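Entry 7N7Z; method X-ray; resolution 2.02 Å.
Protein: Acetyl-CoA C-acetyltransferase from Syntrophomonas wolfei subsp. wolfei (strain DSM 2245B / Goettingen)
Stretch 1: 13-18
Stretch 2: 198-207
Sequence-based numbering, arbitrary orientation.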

# COMPACT_ATOMS: atom_id res chain seq x y z
N MET B 13 -21.49 -28.39 19.97
CA MET B 13 -21.53 -27.71 18.68
C MET B 13 -22.11 -26.32 18.86
O MET B 13 -23.05 -26.13 19.64
CB MET B 13 -22.37 -28.49 17.66
CG MET B 13 -21.83 -29.87 17.35
SD MET B 13 -22.86 -30.75 16.17
CE MET B 13 -21.97 -30.44 14.65
N ALA B 14 -21.55 -25.35 18.14
CA ALA B 14 -22.03 -23.98 18.22
C ALA B 14 -21.54 -23.21 17.00
O ALA B 14 -20.55 -23.57 16.37
CB ALA B 14 -21.56 -23.29 19.50
N ARG B 15 -22.27 -22.15 16.68
CA ARG B 15 -21.86 -21.21 15.65
C ARG B 15 -22.36 -19.83 16.02
O ARG B 15 -23.33 -19.68 16.77
CB ARG B 15 -22.38 -21.62 14.26
CG ARG B 15 -23.90 -21.51 14.07
CD ARG B 15 -24.26 -21.53 12.59
NE ARG B 15 -25.70 -21.46 12.36
CZ ARG B 15 -26.37 -20.35 12.06
NH1 ARG B 15 -25.77 -19.18 11.98
NH2 ARG B 15 -27.68 -20.43 11.83
N THR B 16 -21.69 -18.82 15.50
CA THR B 16 -22.17 -17.45 15.61
C THR B 16 -23.20 -17.20 14.53
O THR B 16 -23.37 -18.01 13.61
CB THR B 16 -21.00 -16.47 15.50
OG1 THR B 16 -20.56 -16.41 14.14
CG2 THR B 16 -19.84 -16.89 16.39
N PRO B 17 -23.92 -16.09 14.60
CA PRO B 17 -24.76 -15.69 13.47
C PRO B 17 -23.91 -15.45 12.23
O PRO B 17 -22.71 -15.17 12.32
CB PRO B 17 -25.44 -14.40 13.95
CG PRO B 17 -25.35 -14.45 15.44
CD PRO B 17 -24.07 -15.17 15.74
N ILE B 18 -24.53 -15.58 11.07
CA ILE B 18 -23.87 -15.31 9.80
C ILE B 18 -24.10 -13.84 9.46
O ILE B 18 -25.21 -13.45 9.10
CB ILE B 18 -24.38 -16.24 8.69
CG1 ILE B 18 -24.17 -17.70 9.09
CG2 ILE B 18 -23.66 -15.94 7.38
CD1 ILE B 18 -24.69 -18.70 8.09
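Stretch 2, residues 198-207: IFDREIVPVV

A single arginine carries much of this contact: Arg15 is bound through its backbone and also through its guanidinium, and both attachments involve Glu202. The principle is that one residue can join two distant chain segments through its main chain and its side chain at once. Residues 184 or more positions apart in sequence meet here, burying 454 Å² in all.

The backbones run in the same direction, Ala14, Arg15 and Thr16 lying nearest Glu202, Ile203 and Val204, with CA atoms 5.0 to 5.2 Å apart. Stretch 1 is extended, a strand through Arg15 that then passes into loop. Stretch 2 has helical backbone angles from Asp200 to Glu202, opens at Ile203, and is a strand from Val206. Where they meet there is one isolated bridge, Arg15 with Ile203. Arg15 N donates to Glu202 O at 3.1 Å, and Val204 N donates to Arg15 O at 2.7 Å, so Arg15 spans the residues flanking Ile203. The CA-H groups add to this: Ile203 CA lies 3.1 Å from Arg15 O, and Thr16 CA 3.6 Å from Val204 O.

The side chain of Arg15 leaves CA sideways, yet, with chi1 p and chi2 and chi3 t, its end comes nearer to stretch 2. Arg15 NE forms a salt bridge with Glu202 OE2 at 2.7 Å; a weak hydrogen bond from Arg15 NH2 reaches the same oxygen at 3.3 Å. Arg15 NH2 also lies over one face of the Phe199 ring, 3.4 Å from Phe199 CG, while Ile203 CG1 covers a face of the guanidinium, 3.8 Å from Arg15 NH1.

Past Arg15, Pro17 makes apolar contacts: Pro17 CG sits 4.0 Å from Ile203 CG2, and Pro17 CD 4.0 Å from Val206 CG2. Val206 points toward stretch 1, and its CG2 also lies 3.6 Å from Thr16 CB.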

# COMPACT_ATOMS: atom_id res chain seq x y z
N ILE B 198 -35.56 -20.89 14.64
CA ILE B 198 -35.11 -22.27 14.45
C ILE B 198 -33.61 -22.38 14.69
O ILE B 198 -33.11 -23.45 15.07
CB ILE B 198 -35.50 -22.76 13.04
CG1 ILE B 198 -37.03 -22.94 12.97
CG2 ILE B 198 -34.76 -24.06 12.70
CD1 ILE B 198 -37.53 -23.67 11.74
N PHE B 199 -32.86 -21.30 14.47
CA PHE B 199 -31.41 -21.31 14.65
C PHE B 199 -30.98 -20.87 16.05
O PHE B 199 -29.78 -20.77 16.30
CB PHE B 199 -30.75 -20.39 13.62
CG PHE B 199 -31.02 -20.78 12.19
CD1 PHE B 199 -30.69 -22.04 11.72
CD2 PHE B 199 -31.60 -19.88 11.32
CE1 PHE B 199 -30.93 -22.39 10.41
CE2 PHE B 199 -31.85 -20.23 10.00
CZ PHE B 199 -31.52 -21.49 9.55
N ASP B 200 -31.92 -20.62 16.95
CA ASP B 200 -31.56 -20.08 18.26
C ASP B 200 -30.74 -21.07 19.07
O ASP B 200 -29.83 -20.68 19.81
CB ASP B 200 -32.82 -19.68 19.03
CG ASP B 200 -33.42 -18.38 18.52
OD1 ASP B 200 -32.82 -17.76 17.62
OD2 ASP B 200 -34.50 -17.99 19.02
N ARG B 201 -31.03 -22.37 18.94
CA ARG B 201 -30.32 -23.37 19.74
C ARG B 201 -28.85 -23.44 19.35
O ARG B 201 -27.97 -23.43 20.21
CB ARG B 201 -30.98 -24.74 19.57
CG ARG B 201 -32.41 -24.81 20.09
CD ARG B 201 -33.14 -25.99 19.47
NE ARG B 201 -33.28 -25.85 18.02
CZ ARG B 201 -33.24 -26.86 17.16
NH1 ARG B 201 -33.08 -28.11 17.55
NH2 ARG B 201 -33.35 -26.59 15.86
N GLU B 202 -28.57 -23.51 18.05
CA GLU B 202 -27.19 -23.68 17.59
C GLU B 202 -26.38 -22.39 17.71
O GLU B 202 -25.15 -22.45 17.84
CB GLU B 202 -27.17 -24.17 16.14
CG GLU B 202 -27.76 -23.19 15.14
CD GLU B 202 -28.09 -23.85 13.81
OE1 GLU B 202 -29.02 -24.68 13.77
OE2 GLU B 202 -27.41 -23.53 12.80
N ILE B 203 -27.03 -21.24 17.68
CA ILE B 203 -26.32 -19.97 17.64
C ILE B 203 -25.82 -19.62 19.03
O ILE B 203 -26.47 -19.90 20.04
CB ILE B 203 -27.23 -18.86 17.08
CG1 ILE B 203 -27.17 -18.85 15.55
CG2 ILE B 203 -26.84 -17.49 17.65
CD1 ILE B 203 -28.13 -17.88 14.89
N VAL B 204 -24.63 -19.01 19.08
CA VAL B 204 -24.15 -18.30 20.26
C VAL B 204 -24.00 -16.84 19.86
O VAL B 204 -23.34 -16.55 18.86
CB VAL B 204 -22.81 -18.86 20.78
CG1 VAL B 204 -21.75 -18.88 19.69
CG2 VAL B 204 -22.33 -18.04 21.98
N PRO B 205 -24.61 -15.90 20.58
CA PRO B 205 -24.59 -14.51 20.11
C PRO B 205 -23.21 -13.88 20.21
O PRO B 205 -22.37 -14.29 21.01
CB PRO B 205 -25.59 -13.80 21.05
CG PRO B 205 -25.62 -14.64 22.28
CD PRO B 205 -25.35 -16.05 21.85
N VAL B 206 -22.99 -12.88 19.37
CA VAL B 206 -21.76 -12.10 19.36
C VAL B 206 -22.09 -10.70 19.87
O VAL B 206 -22.99 -10.04 19.36
CB VAL B 206 -21.14 -12.03 17.95
CG1 VAL B 206 -19.89 -11.17 17.96
CG2 VAL B 206 -20.84 -13.42 17.44
N VAL B 207 -21.35 -10.26 20.88
CA VAL B 207 -21.62 -9.00 21.57
C VAL B 207 -20.61 -7.96 21.09
O VAL B 207 -19.40 -8.14 21.23
CB VAL B 207 -21.55 -9.18 23.09
CG1 VAL B 207 -21.64 -7.84 23.78
CG2 VAL B 207 -22.67 -10.09 23.57